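PDB 6Y3P: KLLA0B12012p from Kluyveromyces lactis, which probably binds ATP through its C-terminal ATP-grasp domain, the part in this structure, and as Pby1 is a direct partner of the mRNA decapping enzyme Dcp2. Local coordinates for residues A[83-91]-A[102-111]. Sequence-based numbering, arbitrary orientation.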
# COMPACT_ATOMS: atom_id res chain seq x y z
N LYS A 83 5.69 0.65 7.10
CA LYS A 83 6.19 1.91 6.52
C LYS A 83 7.61 2.29 7.01
O LYS A 83 8.34 2.91 6.24
CB LYS A 83 5.17 3.07 6.70
CG LYS A 83 5.46 4.40 5.96
CD LYS A 83 6.06 4.29 4.54
CE LYS A 83 6.79 5.53 4.05
NZ LYS A 83 5.85 6.60 3.59
N HIS A 84 8.04 1.87 8.22
CA HIS A 84 9.41 2.17 8.64
C HIS A 84 10.37 1.29 7.82
O HIS A 84 11.32 1.79 7.21
CB HIS A 84 9.60 2.00 10.16
CG HIS A 84 11.03 2.06 10.62
ND1 HIS A 84 11.81 0.91 10.71
CD2 HIS A 84 11.79 3.12 11.00
CE1 HIS A 84 13.00 1.31 11.13
NE2 HIS A 84 13.04 2.63 11.33
N TYR A 85 10.05 0.00 7.74
CA TYR A 85 10.85 -0.99 7.05
C TYR A 85 10.82 -0.83 5.53
O TYR A 85 11.85 -1.05 4.89
CB TYR A 85 10.44 -2.39 7.54
CG TYR A 85 10.88 -2.58 8.97
CD1 TYR A 85 12.17 -3.04 9.27
CD2 TYR A 85 10.08 -2.17 10.03
CE1 TYR A 85 12.61 -3.14 10.59
CE2 TYR A 85 10.52 -2.25 11.36
CZ TYR A 85 11.78 -2.76 11.63
OH TYR A 85 12.22 -2.91 12.93
N LEU A 86 9.67 -0.37 4.96
CA LEU A 86 9.47 -0.08 3.54
C LEU A 86 10.54 0.92 3.11
O LEU A 86 11.24 0.66 2.12
CB LEU A 86 8.05 0.51 3.27
CG LEU A 86 7.68 0.80 1.82
CD1 LEU A 86 7.53 -0.49 1.00
CD2 LEU A 86 6.38 1.59 1.74
N SER A 87 10.68 2.02 3.89
CA SER A 87 11.67 3.08 3.68
C SER A 87 13.04 2.48 3.58
O SER A 87 13.71 2.71 2.57
CB SER A 87 11.60 4.12 4.80
OG SER A 87 10.95 5.31 4.38
N HIS A 88 13.42 1.60 4.53
CA HIS A 88 14.72 0.93 4.53
C HIS A 88 14.91 0.05 3.32
O HIS A 88 15.98 0.09 2.72
CB HIS A 88 14.97 0.17 5.83
CG HIS A 88 15.35 1.08 6.96
ND1 HIS A 88 16.67 1.46 7.16
CD2 HIS A 88 14.57 1.69 7.88
CE1 HIS A 88 16.65 2.27 8.21
NE2 HIS A 88 15.41 2.45 8.68
N THR A 89 13.87 -0.69 2.91
CA THR A 89 13.93 -1.54 1.71
C THR A 89 14.23 -0.68 0.47
O THR A 89 15.12 -1.03 -0.30
CB THR A 89 12.61 -2.32 1.50
OG1 THR A 89 12.06 -2.70 2.75
CG2 THR A 89 12.79 -3.55 0.63
N ILE A 90 13.51 0.45 0.31
CA ILE A 90 13.68 1.34 -0.84
C ILE A 90 15.06 2.02 -0.80
O ILE A 90 15.78 1.94 -1.80
CB ILE A 90 12.49 2.32 -1.03
CG1 ILE A 90 11.22 1.52 -1.42
CG2 ILE A 90 12.80 3.42 -2.08
CD1 ILE A 90 9.92 2.25 -1.44
N HIS A 91 15.45 2.62 0.36
CA HIS A 91 16.75 3.29 0.52
C HIS A 91 17.91 2.40 0.15
O HIS A 91 18.80 2.85 -0.58
CB HIS A 91 16.96 3.81 1.95
CG HIS A 91 15.94 4.79 2.42
ND1 HIS A 91 15.26 5.63 1.53
CD2 HIS A 91 15.51 5.05 3.68
CE1 HIS A 91 14.43 6.34 2.28
NE2 HIS A 91 14.54 6.04 3.58
N LEU A 102 11.68 4.53 -8.12
CA LEU A 102 11.60 4.60 -6.66
C LEU A 102 12.40 5.75 -6.02
O LEU A 102 12.12 6.12 -4.88
CB LEU A 102 11.98 3.24 -6.03
CG LEU A 102 10.96 2.09 -6.27
CD1 LEU A 102 11.36 0.84 -5.51
CD2 LEU A 102 9.54 2.51 -5.88
N ASN A 103 13.37 6.35 -6.77
CA ASN A 103 14.15 7.51 -6.37
C ASN A 103 13.28 8.76 -6.40
O ASN A 103 13.66 9.77 -5.81
CB ASN A 103 15.30 7.74 -7.36
CG ASN A 103 16.51 6.89 -7.13
OD1 ASN A 103 17.29 7.13 -6.21
ND2 ASN A 103 16.72 5.92 -8.02
N ARG A 104 12.14 8.72 -7.15
CA ARG A 104 11.18 9.81 -7.29
C ARG A 104 9.80 9.48 -6.73
O ARG A 104 9.21 10.32 -6.08
CB ARG A 104 11.03 10.23 -8.78
CG ARG A 104 11.46 11.67 -9.07
CD ARG A 104 10.64 12.73 -8.33
NE ARG A 104 10.95 14.09 -8.79
CZ ARG A 104 10.42 15.20 -8.26
NH1 ARG A 104 9.57 15.12 -7.24
NH2 ARG A 104 10.74 16.39 -8.74
N ALA A 105 9.28 8.28 -7.04
CA ALA A 105 7.95 7.76 -6.73
C ALA A 105 7.75 7.20 -5.30
O ALA A 105 6.95 6.29 -5.10
CB ALA A 105 7.57 6.70 -7.76
N PHE A 106 8.41 7.78 -4.29
CA PHE A 106 8.26 7.33 -2.90
C PHE A 106 8.41 8.48 -1.90
O PHE A 106 9.34 9.28 -2.01
CB PHE A 106 9.28 6.21 -2.59
CG PHE A 106 9.27 5.73 -1.16
CD1 PHE A 106 8.13 5.17 -0.59
CD2 PHE A 106 10.43 5.79 -0.39
CE1 PHE A 106 8.14 4.69 0.72
CE2 PHE A 106 10.43 5.31 0.93
CZ PHE A 106 9.30 4.76 1.47
N LEU A 107 7.51 8.52 -0.91
CA LEU A 107 7.53 9.53 0.14
C LEU A 107 8.24 8.92 1.29
O LEU A 107 7.71 8.02 1.93
CB LEU A 107 6.10 9.97 0.54
CG LEU A 107 5.31 10.70 -0.52
CD1 LEU A 107 3.89 10.87 -0.10
CD2 LEU A 107 5.95 12.03 -0.90
N GLU A 108 9.49 9.33 1.49
CA GLU A 108 10.34 8.84 2.56
C GLU A 108 9.76 9.25 3.90
O GLU A 108 9.09 10.28 4.00
CB GLU A 108 11.74 9.45 2.46
CG GLU A 108 12.50 9.08 1.21
CD GLU A 108 13.78 9.88 1.10
OE1 GLU A 108 13.69 11.10 0.88
OE2 GLU A 108 14.87 9.28 1.28
N SER A 109 10.01 8.45 4.92
CA SER A 109 9.65 8.72 6.31
C SER A 109 10.82 8.31 7.18
O SER A 109 11.62 7.45 6.79
CB SER A 109 8.38 7.98 6.71
OG SER A 109 8.53 6.59 6.53
N PHE A 110 10.96 8.98 8.31
CA PHE A 110 12.03 8.72 9.27
C PHE A 110 11.45 8.83 10.65
O PHE A 110 10.42 9.46 10.83
CB PHE A 110 13.18 9.73 9.11
CG PHE A 110 13.75 9.83 7.72
CD1 PHE A 110 13.25 10.75 6.81
CD2 PHE A 110 14.80 9.01 7.33
CE1 PHE A 110 13.79 10.85 5.52
CE2 PHE A 110 15.34 9.11 6.04
CZ PHE A 110 14.83 10.03 5.14
N ASN A 111 12.10 8.18 11.61
CA ASN A 111 11.71 8.20 13.01
C ASN A 111 12.75 8.97 13.80
O ASN A 111 13.95 8.72 13.67
CB ASN A 111 11.49 6.79 13.55
CG ASN A 111 10.06 6.36 13.43
OD1 ASN A 111 9.60 5.90 12.38
ND2 ASN A 111 9.30 6.57 14.49
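F106 pushes its ring into a hollow on helix 83-91 bounded by K83, L86, S87 and I90, where the chain enters strand 109-113. That strand is an outer one of an antiparallel sheet in the ATP-grasp fold of this tubulin-tyrosine ligase-family domain; the axes of segments 83-91 and 109-111 approach to 8.2 Å. With CG anti to the backbone N (chi1 176°), the F106 ring is carried against the helix, beside S87 and I90. I90 drops CD1 over one face, 3.5 Å from the ring centroid and 9° off the ring normal, a CH-pi contact; L86 CD2 reaches CE1 obliquely, and S87 OG lies at the ring edge near CZ. Without the ring, as with an alanine here, the hollow would probably stay unfilled and the I90 methyl would lose its aromatic floor. I90 is a bump in its turn: its CG2 lies 4.0 Å from L102 CB, the two side chains crossing at about a right angle, while L307 of helix 290-313 packs against both L86 and I90.

At the start of the helix, the K83 chain, bent at chi2 and chi4, passes S109 OG and F106 CZ before NZ hydrogen-bonds L107 O at 2.9 Å, nearly in line with the carbonyl. The same amine also bonds L344 O and Q198 OE1, so three oxygens grip it and tie the helix to neighbouring strands. S87 OG donates a longer bond, 3.3 Å, to S109 O. The H91 ring meets E108 and F110 on the same side; it is nearly parallel to the F110 ring but slid aside, so the two barely overlap. E108, salt-bridged through OE1 to K139, sets its carboxylate plane 78° to the H91 ring and brings OE2 within 3.1 Å of H91 CE1.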